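Local coordinates for putative type VI secretion protein (Escherichia coli, PDB 6SKI) that probably hydrolyses phospholipids as a toxic effector that is carried on the VgrG spike of the type VI secretion system, at residues V238-L243 / R422-A427; K277-I282 / N295-M300; Q281-N286 / E303-G308; D456-Q461 / Q472-E477. One frame throughout, in Å; residues are numbered along the deposited sequence.

Contact 1 of 4, residues V238-L243 / R422-A427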
loop_
_atom_site.group_PDB
_atom_site.type_symbol
_atom_site.label_atom_id
_atom_site.label_comp_id
_atom_site.label_asym_id
_atom_site.label_seq_id
_atom_site.Cartn_x
_atom_site.Cartn_y
_atom_site.Cartn_z
ATOM N N VAL A 238 9.996 15.426 4.440
ATOM C CA VAL A 238 8.644 14.882 4.369
ATOM C C VAL A 238 7.707 15.837 5.093
ATOM O O VAL A 238 7.922 16.157 6.267
ATOM C CB VAL A 238 8.565 13.470 4.966
ATOM C CG1 VAL A 238 7.138 12.965 4.917
ATOM C CG2 VAL A 238 9.472 12.529 4.213
ATOM N N ARG A 239 6.675 16.301 4.389
ATOM C CA ARG A 239 5.694 17.197 4.990
ATOM C C ARG A 239 4.582 16.422 5.684
ATOM O O ARG A 239 4.323 16.619 6.874
ATOM C CB ARG A 239 5.113 18.133 3.928
ATOM C CG ARG A 239 4.280 19.258 4.504
ATOM C CD ARG A 239 3.727 20.161 3.424
ATOM N NE ARG A 239 3.179 19.412 2.301
ATOM C CZ ARG A 239 2.628 19.977 1.235
ATOM N NH1 ARG A 239 2.551 21.296 1.153
ATOM N NH2 ARG A 239 2.151 19.228 0.255
ATOM N N PHE A 240 3.907 15.540 4.951
ATOM C CA PHE A 240 2.801 14.762 5.488
ATOM C C PHE A 240 3.007 13.289 5.185
ATOM O O PHE A 240 3.318 12.921 4.050
ATOM C CB PHE A 240 1.460 15.225 4.915
ATOM C CG PHE A 240 0.284 14.458 5.444
ATOM C CD1 PHE A 240 -0.122 14.605 6.755
ATOM C CD2 PHE A 240 -0.410 13.583 4.633
ATOM C CE1 PHE A 240 -1.196 13.904 7.241
ATOM C CE2 PHE A 240 -1.485 12.879 5.118
ATOM C CZ PHE A 240 -1.876 13.039 6.424
ATOM N N LEU A 241 2.833 12.452 6.203
ATOM C CA LEU A 241 2.856 11.002 6.062
ATOM C C LEU A 241 1.443 10.489 6.302
ATOM O O LEU A 241 0.933 10.562 7.424
ATOM C CB LEU A 241 3.845 10.376 7.041
ATOM C CG LEU A 241 4.197 8.903 6.850
ATOM C CD1 LEU A 241 4.759 8.664 5.475
ATOM C CD2 LEU A 241 5.185 8.462 7.908
ATOM N N GLY A 242 0.811 9.976 5.252
ATOM C CA GLY A 242 -0.537 9.466 5.373
ATOM C C GLY A 242 -0.599 7.965 5.215
ATOM O O GLY A 242 -0.344 7.439 4.130
ATOM N N LEU A 243 -0.943 7.263 6.287
ATOM C CA LEU A 243 -0.940 5.810 6.311
ATOM C C LEU A 243 -2.358 5.309 6.518
ATOM O O LEU A 243 -3.112 5.874 7.314
ATOM C CB LEU A 243 -0.034 5.289 7.422
ATOM C CG LEU A 243 1.332 5.963 7.529
ATOM C CD1 LEU A 243 1.958 5.659 8.871
ATOM C CD2 LEU A 243 2.240 5.537 6.393
ATOM N N ARG A 422 -12.084 10.703 2.945
ATOM C CA ARG A 422 -12.345 12.078 3.354
ATOM C C ARG A 422 -11.622 12.416 4.650
ATOM O O ARG A 422 -11.163 13.548 4.836
ATOM C CB ARG A 422 -13.847 12.307 3.477
ATOM C CG ARG A 422 -14.512 12.376 2.128
ATOM C CD ARG A 422 -15.982 12.078 2.184
ATOM N NE ARG A 422 -16.474 11.707 0.864
ATOM C CZ ARG A 422 -17.051 12.552 0.022
ATOM N NH1 ARG A 422 -17.204 13.824 0.359
ATOM N NH2 ARG A 422 -17.467 12.130 -1.159
ATOM N N VAL A 423 -11.490 11.443 5.550
ATOM C CA VAL A 423 -10.722 11.684 6.769
ATOM C C VAL A 423 -9.251 11.919 6.444
ATOM O O VAL A 423 -8.621 12.847 6.974
ATOM C CB VAL A 423 -10.903 10.523 7.759
ATOM C CG1 VAL A 423 -10.179 10.825 9.050
ATOM C CG2 VAL A 423 -12.370 10.296 8.034
ATOM N N MET A 424 -8.678 11.096 5.563
ATOM C CA MET A 424 -7.286 11.312 5.173
ATOM C C MET A 424 -7.113 12.627 4.422
ATOM O O MET A 424 -6.087 13.298 4.567
ATOM C CB MET A 424 -6.773 10.142 4.339
ATOM C CG MET A 424 -5.265 10.158 4.132
ATOM S SD MET A 424 -4.282 10.068 5.639
ATOM C CE MET A 424 -4.637 8.413 6.191
ATOM N N LEU A 425 -8.103 13.011 3.617
ATOM C CA LEU A 425 -8.040 14.291 2.923
ATOM C C LEU A 425 -8.044 15.443 3.911
ATOM O O LEU A 425 -7.307 16.417 3.739
ATOM C CB LEU A 425 -9.211 14.427 1.952
ATOM C CG LEU A 425 -9.188 13.625 0.655
ATOM C CD1 LEU A 425 -10.585 13.529 0.080
ATOM C CD2 LEU A 425 -8.255 14.263 -0.337
ATOM N N ASP A 426 -8.866 15.347 4.956
ATOM C CA ASP A 426 -8.890 16.391 5.973
ATOM C C ASP A 426 -7.552 16.483 6.690
ATOM O O ASP A 426 -7.033 17.584 6.911
ATOM C CB ASP A 426 -10.018 16.120 6.965
ATOM C CG ASP A 426 -10.233 17.265 7.928
ATOM O OD1 ASP A 426 -10.123 18.430 7.501
ATOM O OD2 ASP A 426 -10.513 16.997 9.114
ATOM N N ALA A 427 -6.968 15.337 7.040
ATOM C CA ALA A 427 -5.673 15.346 7.713
ATOM C C ALA A 427 -4.598 15.967 6.832
ATOM O O ALA A 427 -3.820 16.820 7.280
ATOM C CB ALA A 427 -5.284 13.925 8.110
#

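Contact 2 of 4, residues K277-I282 / N295-M300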
loop_
_atom_site.group_PDB
_atom_site.type_symbol
_atom_site.label_atom_id
_atom_site.label_comp_id
_atom_site.label_asym_id
_atom_site.label_seq_id
_atom_site.Cartn_x
_atom_site.Cartn_y
_atom_site.Cartn_z
ATOM N N LYS A 277 6.569 16.397 9.256
ATOM C CA LYS A 277 5.978 17.498 10.004
ATOM C C LYS A 277 4.617 17.109 10.564
ATOM O O LYS A 277 4.296 17.431 11.712
ATOM C CB LYS A 277 5.887 18.742 9.121
ATOM C CG LYS A 277 7.227 19.132 8.522
ATOM C CD LYS A 277 7.208 20.524 7.922
ATOM C CE LYS A 277 6.970 20.481 6.423
ATOM N NZ LYS A 277 8.209 20.161 5.663
ATOM N N LYS A 278 3.811 16.408 9.773
ATOM C CA LYS A 278 2.541 15.863 10.227
ATOM C C LYS A 278 2.430 14.421 9.763
ATOM O O LYS A 278 2.749 14.104 8.615
ATOM C CB LYS A 278 1.358 16.673 9.693
ATOM C CG LYS A 278 1.359 18.133 10.102
ATOM C CD LYS A 278 1.191 18.292 11.596
ATOM C CE LYS A 278 0.602 19.643 11.940
ATOM N NZ LYS A 278 -0.456 20.035 10.972
ATOM N N VAL A 279 1.992 13.545 10.662
ATOM C CA VAL A 279 1.765 12.139 10.355
ATOM C C VAL A 279 0.362 11.781 10.817
ATOM O O VAL A 279 -0.047 12.164 11.918
ATOM C CB VAL A 279 2.806 11.223 11.027
ATOM C CG1 VAL A 279 2.525 9.769 10.708
ATOM C CG2 VAL A 279 4.208 11.600 10.591
ATOM N N PHE A 280 -0.379 11.068 9.974
ATOM C CA PHE A 280 -1.720 10.616 10.315
ATOM C C PHE A 280 -1.913 9.194 9.822
ATOM O O PHE A 280 -1.616 8.892 8.664
ATOM C CB PHE A 280 -2.786 11.523 9.702
ATOM C CG PHE A 280 -4.183 11.190 10.129
ATOM C CD1 PHE A 280 -4.587 11.389 11.433
ATOM C CD2 PHE A 280 -5.090 10.668 9.228
ATOM C CE1 PHE A 280 -5.867 11.083 11.824
ATOM C CE2 PHE A 280 -6.370 10.366 9.616
ATOM C CZ PHE A 280 -6.758 10.571 10.917
ATOM N N GLN A 281 -2.400 8.322 10.698
ATOM C CA GLN A 281 -2.794 6.977 10.316
ATOM C C GLN A 281 -4.252 6.737 10.658
ATOM O O GLN A 281 -4.722 7.120 11.732
ATOM C CB GLN A 281 -1.952 5.907 11.001
ATOM C CG GLN A 281 -2.093 4.559 10.332
ATOM C CD GLN A 281 -1.181 3.509 10.902
ATOM O OE1 GLN A 281 -0.917 3.484 12.098
ATOM N NE2 GLN A 281 -0.704 2.622 10.047
ATOM N N ILE A 282 -4.960 6.099 9.737
ATOM C CA ILE A 282 -6.259 5.508 10.016
ATOM C C ILE A 282 -6.034 4.024 10.257
ATOM O O ILE A 282 -5.087 3.443 9.719
ATOM C CB ILE A 282 -7.256 5.755 8.875
ATOM C CG1 ILE A 282 -7.175 7.209 8.419
ATOM C CG2 ILE A 282 -8.664 5.467 9.341
ATOM C CD1 ILE A 282 -8.083 7.541 7.269
ATOM N N ASN A 295 0.806 -2.493 12.219
ATOM C CA ASN A 295 1.919 -1.746 12.792
ATOM C C ASN A 295 1.380 -0.373 13.169
ATOM O O ASN A 295 1.095 0.451 12.295
ATOM C CB ASN A 295 3.089 -1.639 11.819
ATOM C CG ASN A 295 3.644 -2.987 11.427
ATOM O OD1 ASN A 295 4.694 -3.400 11.916
ATOM N ND2 ASN A 295 2.948 -3.681 10.541
ATOM N N SER A 296 1.232 -0.134 14.462
ATOM C CA SER A 296 0.527 1.040 14.946
ATOM C C SER A 296 1.499 2.150 15.320
ATOM O O SER A 296 2.612 1.903 15.786
ATOM C CB SER A 296 -0.343 0.689 16.151
ATOM O OG SER A 296 -0.717 1.850 16.866
ATOM N N ILE A 297 1.055 3.382 15.101
ATOM C CA ILE A 297 1.785 4.574 15.494
ATOM C C ILE A 297 1.081 5.286 16.647
ATOM O O ILE A 297 1.321 6.464 16.892
ATOM C CB ILE A 297 2.002 5.510 14.294
ATOM C CG1 ILE A 297 0.682 6.150 13.869
ATOM C CG2 ILE A 297 2.615 4.751 13.138
ATOM C CD1 ILE A 297 0.832 7.227 12.833
ATOM N N LYS A 298 0.224 4.572 17.370
ATOM C CA LYS A 298 -0.535 5.160 18.463
ATOM C C LYS A 298 0.390 5.479 19.626
ATOM O O LYS A 298 1.234 4.661 20.003
ATOM C CB LYS A 298 -1.642 4.213 18.917
ATOM C CG LYS A 298 -2.660 4.858 19.830
ATOM C CD LYS A 298 -4.062 4.701 19.286
ATOM C CE LYS A 298 -4.983 5.773 19.834
ATOM N NZ LYS A 298 -4.549 7.133 19.421
ATOM N N GLY A 299 0.231 6.675 20.192
ATOM C CA GLY A 299 1.053 7.153 21.270
ATOM C C GLY A 299 2.173 8.067 20.820
ATOM O O GLY A 299 2.535 8.997 21.549
ATOM N N MET A 300 2.721 7.829 19.632
ATOM C CA MET A 300 3.779 8.654 19.071
ATOM C C MET A 300 3.249 9.675 18.073
ATOM O O MET A 300 3.650 10.840 18.105
ATOM C CB MET A 300 4.837 7.766 18.408
ATOM C CG MET A 300 5.181 6.523 19.208
ATOM S SD MET A 300 6.109 6.890 20.710
ATOM C CE MET A 300 5.643 5.502 21.744
#

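Contact 3 of 4, residues Q281-N286 / E303-G308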
loop_
_atom_site.group_PDB
_atom_site.type_symbol
_atom_site.label_atom_id
_atom_site.label_comp_id
_atom_site.label_asym_id
_atom_site.label_seq_id
_atom_site.Cartn_x
_atom_site.Cartn_y
_atom_site.Cartn_z
ATOM N N GLN A 281 -2.400 8.322 10.698
ATOM C CA GLN A 281 -2.794 6.977 10.316
ATOM C C GLN A 281 -4.252 6.737 10.658
ATOM O O GLN A 281 -4.722 7.120 11.732
ATOM C CB GLN A 281 -1.952 5.907 11.001
ATOM C CG GLN A 281 -2.093 4.559 10.332
ATOM C CD GLN A 281 -1.181 3.509 10.902
ATOM O OE1 GLN A 281 -0.917 3.484 12.098
ATOM N NE2 GLN A 281 -0.704 2.622 10.047
ATOM N N ILE A 282 -4.960 6.099 9.737
ATOM C CA ILE A 282 -6.259 5.508 10.016
ATOM C C ILE A 282 -6.034 4.024 10.257
ATOM O O ILE A 282 -5.087 3.443 9.719
ATOM C CB ILE A 282 -7.256 5.755 8.875
ATOM C CG1 ILE A 282 -7.175 7.209 8.419
ATOM C CG2 ILE A 282 -8.664 5.467 9.341
ATOM C CD1 ILE A 282 -8.083 7.541 7.269
ATOM N N THR A 283 -6.843 3.431 11.122
ATOM C CA THR A 283 -6.673 2.042 11.516
ATOM C C THR A 283 -8.010 1.329 11.400
ATOM O O THR A 283 -9.055 1.902 11.715
ATOM C CB THR A 283 -6.114 1.959 12.947
ATOM O OG1 THR A 283 -4.695 2.145 12.915
ATOM C CG2 THR A 283 -6.437 0.626 13.603
ATOM N N ALA A 284 -7.975 0.085 10.933
ATOM C CA ALA A 284 -9.186 -0.713 10.798
ATOM C C ALA A 284 -9.555 -1.314 12.146
ATOM O O ALA A 284 -8.793 -2.106 12.708
ATOM C CB ALA A 284 -8.981 -1.811 9.762
ATOM N N MET A 285 -10.728 -0.955 12.657
ATOM C CA MET A 285 -11.180 -1.475 13.936
ATOM C C MET A 285 -11.754 -2.875 13.831
ATOM O O MET A 285 -11.849 -3.566 14.850
ATOM C CB MET A 285 -12.234 -0.549 14.549
ATOM C CG MET A 285 -11.661 0.581 15.367
ATOM S SD MET A 285 -12.896 1.549 16.251
ATOM C CE MET A 285 -14.415 0.840 15.632
ATOM N N ASN A 286 -12.120 -3.315 12.632
ATOM C CA ASN A 286 -12.731 -4.617 12.421
ATOM C C ASN A 286 -11.921 -5.429 11.428
ATOM O O ASN A 286 -12.465 -6.148 10.588
ATOM C CB ASN A 286 -14.177 -4.478 11.957
ATOM C CG ASN A 286 -14.992 -3.599 12.872
ATOM O OD1 ASN A 286 -15.097 -3.862 14.066
ATOM N ND2 ASN A 286 -15.583 -2.555 12.318
ATOM N N GLU A 303 -3.251 8.799 15.448
ATOM C CA GLU A 303 -3.761 7.569 14.859
ATOM C C GLU A 303 -5.253 7.495 15.117
ATOM O O GLU A 303 -5.690 7.612 16.265
ATOM C CB GLU A 303 -3.064 6.341 15.443
ATOM C CG GLU A 303 -3.661 5.034 14.976
ATOM C CD GLU A 303 -2.694 3.883 15.082
ATOM O OE1 GLU A 303 -1.535 4.044 14.662
ATOM O OE2 GLU A 303 -3.090 2.813 15.586
ATOM N N LEU A 304 -6.032 7.303 14.060
ATOM C CA LEU A 304 -7.475 7.169 14.167
ATOM C C LEU A 304 -7.872 5.731 13.881
ATOM O O LEU A 304 -7.608 5.215 12.793
ATOM C CB LEU A 304 -8.189 8.111 13.199
ATOM C CG LEU A 304 -9.712 8.062 13.243
ATOM C CD1 LEU A 304 -10.221 8.525 14.584
ATOM C CD2 LEU A 304 -10.287 8.911 12.136
ATOM N N ALA A 305 -8.509 5.092 14.853
ATOM C CA ALA A 305 -9.096 3.781 14.649
ATOM C C ALA A 305 -10.518 3.965 14.145
ATOM O O ALA A 305 -11.340 4.603 14.810
ATOM C CB ALA A 305 -9.084 2.971 15.944
ATOM N N LEU A 306 -10.806 3.411 12.972
ATOM C CA LEU A 306 -12.084 3.637 12.330
ATOM C C LEU A 306 -12.752 2.303 12.032
ATOM O O LEU A 306 -12.082 1.350 11.618
ATOM C CB LEU A 306 -11.904 4.434 11.032
ATOM C CG LEU A 306 -12.856 5.601 10.782
ATOM C CD1 LEU A 306 -13.066 6.395 12.052
ATOM C CD2 LEU A 306 -12.304 6.492 9.690
ATOM N N PRO A 307 -14.063 2.199 12.243
ATOM C CA PRO A 307 -14.751 0.926 12.013
ATOM C C PRO A 307 -14.633 0.483 10.564
ATOM O O PRO A 307 -14.809 1.275 9.638
ATOM C CB PRO A 307 -16.200 1.245 12.396
ATOM C CG PRO A 307 -16.295 2.720 12.203
ATOM C CD PRO A 307 -14.998 3.213 12.750
ATOM N N GLY A 308 -14.325 -0.785 10.378
ATOM C CA GLY A 308 -14.198 -1.341 9.046
ATOM C C GLY A 308 -13.093 -2.371 8.999
ATOM O O GLY A 308 -12.348 -2.572 9.953
#

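Contact 4 of 4, residues D456-Q461 / Q472-E477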
loop_
_atom_site.group_PDB
_atom_site.type_symbol
_atom_site.label_atom_id
_atom_site.label_comp_id
_atom_site.label_asym_id
_atom_site.label_seq_id
_atom_site.Cartn_x
_atom_site.Cartn_y
_atom_site.Cartn_z
ATOM N N ASP A 456 -19.080 13.074 8.543
ATOM C CA ASP A 456 -18.731 14.267 9.296
ATOM C C ASP A 456 -18.199 13.887 10.666
ATOM O O ASP A 456 -17.109 14.321 11.059
ATOM C CB ASP A 456 -19.950 15.175 9.426
ATOM C CG ASP A 456 -20.301 15.864 8.130
ATOM O OD1 ASP A 456 -19.602 15.627 7.124
ATOM O OD2 ASP A 456 -21.280 16.637 8.113
ATOM N N LYS A 457 -18.909 12.997 11.364
ATOM C CA LYS A 457 -18.447 12.574 12.677
ATOM C C LYS A 457 -17.063 11.961 12.577
ATOM O O LYS A 457 -16.158 12.328 13.335
ATOM C CB LYS A 457 -19.436 11.590 13.295
ATOM C CG LYS A 457 -19.046 11.135 14.688
ATOM C CD LYS A 457 -20.254 10.682 15.478
ATOM C CE LYS A 457 -19.838 10.058 16.794
ATOM N NZ LYS A 457 -20.972 9.357 17.450
ATOM N N ALA A 458 -16.856 11.089 11.587
ATOM C CA ALA A 458 -15.541 10.494 11.410
ATOM C C ALA A 458 -14.496 11.569 11.178
ATOM O O ALA A 458 -13.435 11.556 11.812
ATOM C CB ALA A 458 -15.561 9.503 10.249
ATOM N N ILE A 459 -14.810 12.553 10.332
ATOM C CA ILE A 459 -13.866 13.638 10.102
ATOM C C ILE A 459 -13.583 14.355 11.410
ATOM O O ILE A 459 -12.421 14.600 11.761
ATOM C CB ILE A 459 -14.396 14.598 9.021
ATOM C CG1 ILE A 459 -14.208 13.987 7.634
ATOM C CG2 ILE A 459 -13.695 15.936 9.106
ATOM C CD1 ILE A 459 -15.216 14.451 6.621
ATOM N N ALA A 460 -14.631 14.620 12.194
ATOM C CA ALA A 460 -14.418 15.264 13.481
ATOM C C ALA A 460 -13.532 14.402 14.361
ATOM O O ALA A 460 -12.602 14.909 15.002
ATOM C CB ALA A 460 -15.755 15.542 14.162
ATOM N N GLN A 461 -13.756 13.086 14.343
ATOM C CA GLN A 461 -12.917 12.196 15.129
ATOM C C GLN A 461 -11.463 12.342 14.726
ATOM O O GLN A 461 -10.580 12.432 15.588
ATOM C CB GLN A 461 -13.385 10.754 14.968
ATOM C CG GLN A 461 -14.676 10.456 15.688
ATOM C CD GLN A 461 -15.132 9.038 15.484
ATOM O OE1 GLN A 461 -14.438 8.237 14.867
ATOM N NE2 GLN A 461 -16.308 8.718 15.998
ATOM N N GLN A 472 -14.896 11.466 19.713
ATOM C CA GLN A 472 -16.222 11.064 20.164
ATOM C C GLN A 472 -16.607 9.812 19.392
ATOM O O GLN A 472 -16.862 9.872 18.185
ATOM C CB GLN A 472 -17.234 12.183 19.946
ATOM C CG GLN A 472 -16.971 13.428 20.773
ATOM C CD GLN A 472 -17.365 13.257 22.222
ATOM O OE1 GLN A 472 -18.437 12.737 22.527
ATOM N NE2 GLN A 472 -16.498 13.693 23.127
ATOM N N ALA A 473 -16.649 8.679 20.083
ATOM C CA ALA A 473 -16.811 7.404 19.409
ATOM C C ALA A 473 -18.200 7.290 18.791
ATOM O O ALA A 473 -19.145 7.978 19.182
ATOM C CB ALA A 473 -16.573 6.251 20.380
ATOM N N PHE A 474 -18.310 6.405 17.808
ATOM C CA PHE A 474 -19.586 6.147 17.166
ATOM C C PHE A 474 -20.486 5.363 18.109
ATOM O O PHE A 474 -20.057 4.384 18.726
ATOM C CB PHE A 474 -19.381 5.363 15.870
ATOM C CG PHE A 474 -18.847 6.186 14.736
ATOM C CD1 PHE A 474 -19.590 7.216 14.197
ATOM C CD2 PHE A 474 -17.602 5.919 14.201
ATOM C CE1 PHE A 474 -19.098 7.965 13.155
ATOM C CE2 PHE A 474 -17.109 6.665 13.160
ATOM C CZ PHE A 474 -17.857 7.689 12.637
ATOM N N THR A 475 -21.738 5.798 18.224
ATOM C CA THR A 475 -22.684 5.071 19.051
ATOM C C THR A 475 -23.027 3.735 18.394
ATOM O O THR A 475 -22.685 3.471 17.240
ATOM C CB THR A 475 -23.946 5.900 19.283
ATOM O OG1 THR A 475 -24.500 6.297 18.026
ATOM C CG2 THR A 475 -23.620 7.138 20.094
ATOM N N GLU A 476 -23.713 2.878 19.153
ATOM C CA GLU A 476 -23.979 1.529 18.663
ATOM C C GLU A 476 -24.965 1.538 17.503
ATOM O O GLU A 476 -24.887 0.688 16.612
ATOM C CB GLU A 476 -24.466 0.640 19.803
ATOM C CG GLU A 476 -23.555 0.699 21.010
ATOM C CD GLU A 476 -22.434 -0.320 20.936
ATOM O OE1 GLU A 476 -21.288 0.029 21.291
ATOM O OE2 GLU A 476 -22.697 -1.467 20.519
ATOM N N GLU A 477 -25.901 2.488 17.493
ATOM C CA GLU A 477 -26.750 2.657 16.317
ATOM C C GLU A 477 -25.921 3.085 15.117
ATOM O O GLU A 477 -26.076 2.553 14.006
ATOM C CB GLU A 477 -27.841 3.691 16.595
ATOM C CG GLU A 477 -28.601 3.499 17.899
ATOM C CD GLU A 477 -27.856 4.048 19.105
ATOM O OE1 GLU A 477 -26.745 3.559 19.398
ATOM O OE2 GLU A 477 -28.382 4.975 19.758
#

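Contact 1 of 4, residues V238-L243 / R422-A427
Met424 meets Phe240 at the rim of its ring, not over a face. Its sulfur SD lies close to the ring plane, 5.1 Å from the centroid of the Phe240 ring and 84° off the ring normal. This is an edge-on Met-aromatic contact. The nearest ring atom is CZ, 3.9 Å from SD. Both side chains leave the backbone with CG anti to the backbone N, so each extends across the gap between strand 238-243 and helix 422-427. The two chains cross obliquely. Met424 then bends at chi2 (61°) and again at chi3 (68°). That double bend puts SD over Gly242, with SD 3.8 Å from Gly242 CA. It also takes the methyl CE on to the end of the segment, 3.2 Å from Leu243 O. Gly242 has no side chain, so the sulfur can settle against the bare backbone. Ala427 comes from the next turn of the helix. Its CB lies 3.9 Å from Phe240 CZ, so the tip of the ring sits by both Met424 and Ala427. The contact is apolar and buried, and it joins helix and strand by van der Waals packing. The strand and helix segments run nearly antiparallel, with axes 9.6 Å apart. The strand belongs to the central sheet of an alpha/beta-hydrolase-like domain. Strand 278-284 lies beside it, and Phe280 and Ile282 of that strand also touch this helix. Helix 198-211 packs on Leu241 and Leu243 from the strand, while helix 452-466 packs on Val423 and Asp426 of helix 416-431.

Contact 2 of 4, residues K277-I282 / N295-M300
The chain at 295-300 passes strand 278-282 at a side-chain distance, with Gln281 CA and Ile297 CA 7.3 Å apart, and the two backbones do not pair as a sheet. Strand 278-282 is part of the central sheet of the alpha/beta-hydrolase-like domain, and the other segment makes an ST turn at Ser296. Ile297 makes the apolar contact. Its CG1 takes the crowded position between the backbone N and the carbonyl carbon (chi1 71°), and the chain is extended from there. This brings CD1 against two residues of the strand. CD1 is 3.7 Å from Val279 CG1 and 3.6 Å from Gln281 CB. Both pairs cross obliquely. Val279 has CG1 anti to its backbone N, which is the branch that reaches Ile297. Gln281 extends beyond CG past Ile297, and its amide ends near the backbone of Asn295 and Ser296. Beyond the contact, strand 536-538 packs on Asn295 and Ser296, and Asn295 O accepts a bond from Arg204. Ser296 OG is also bonded to Glu303 OE2. Within the turn, Lys298 N donates to Ser296 OG at 2.9 Å, with a nearly straight N-H...O angle of 162°.

Contact 3 of 4, residues Q281-N286 / E303-G308
Backbone pairing holds the tight part of this contact. Leu304 N donates to Gln281 O at 2.7 Å, nearly along the C=O axis. Thr283 then bonds on either side of Ala305, its partner in the parallel pairing. Its N donates to Leu304 O, and its O accepts from Leu306 N at 2.6 Å in an almost straight bond (177°). Met285 N continues the pairing to Leu306 O at 2.9 Å, but from above the carbonyl plane. Asn286 N closes it on Gly308 O. On the face of Ile282, Leu304 and Leu306, the first and last lie side by side, with Ile282 CG2 3.8 Å from Leu306 CD2. Helix 416-431 packs on the same face, against all three. These are parallel neighbouring strands of an alpha/beta-hydrolase-like sheet. Ala284 touches the probable Ser-His-Asp triad of Ser197, Asp245 and His310, and His310 follows shortly after Gly308, as in this fold. On the face of Gln281, Thr283 and Glu303, the extended Glu303 carboxylate lies beside Gln281, with the amide and carboxylate planes 75° apart. Glu303 OE2 takes a weak bond from Thr283 OG1 at 3.2 Å. The stronger hold on the carboxylate is Ile297 N, which bonds to OE1. Past Thr283 the contact opens to solvent. Ala305 is exposed, and Met285 is partly so. The Met285 chain runs beside Ala305, with CG 3.6 Å from Ala305 CB. It bends at chi3, so the methyl turns onto the proline, with Met285 CE 3.7 Å from Pro307 CB.

Contact 4 of 4, residues D456-Q461 / Q472-E477
Lys457 NZ is gripped by two partners. It donates to Ala473 O at 2.9 Å, from above the carbonyl plane, and forms a salt bridge with Glu478 OE1. The contact is a helix-loop-helix junction. Helix 452-466 supplies Lys457, and the other segment is the loop that leads into helix 476-483. Thr475 is the N-cap of that second helix. Glu478 OE1 also accepts from Thr475 N, which is the side-chain-to-backbone half of a capping box. One carboxylate oxygen thus serves both the lysine and the helix start, and the nearby positive charge probably stabilises it as an anion. Lys457 has CG anti to its backbone N and a fully extended chain. It slides past Phe474 in the opposite direction, with CG 3.5 Å from Phe474 CE1. The methylenes flank the ring while the ammonium group passes on to the loop backbone. Gln461 reaches the ring from one helical turn further on. Its NE2 donates to Gln472 O at 2.5 Å, with the donor again above the carbonyl plane. The same nitrogen sits 3.5 Å above the plane of the Phe474 ring, over its centre. The amide and ring planes are 55° apart, so the amide is inclined to the ring rather than stacked flat. Pro307, Leu479 and Ile482 also touch Phe474. The loop residues Gln472 and Ala473 are exposed, whereas Phe474 and Gln461 are buried. At the ring edge, Ala458 CB lies in the ring plane, 3.8 Å from Phe474 CZ.

Contacts 1, 2 and 3 all reach the central sheet of the alpha/beta-hydrolase-like domain. Strand 278-284 is common to contacts 2 and 3, and it lies between strand 237-243 of contact 1 and strand 303-306 of contact 3. Centres of contacts 1 and 2 are about 10 Å apart, and those of contacts 2 and 3 about 11 Å. Along the chain, contacts 2 and 3 fall within the span that contact 1 closes. Contact 4 comes later, about 12 Å from contact 3 between centres. Contact 1 sets helix 416-431 on the sheet that carries the probable catalytic triad, contact 3 pairs two of its strands, and contact 4 ties the following helix, 452-466, to the loop after it.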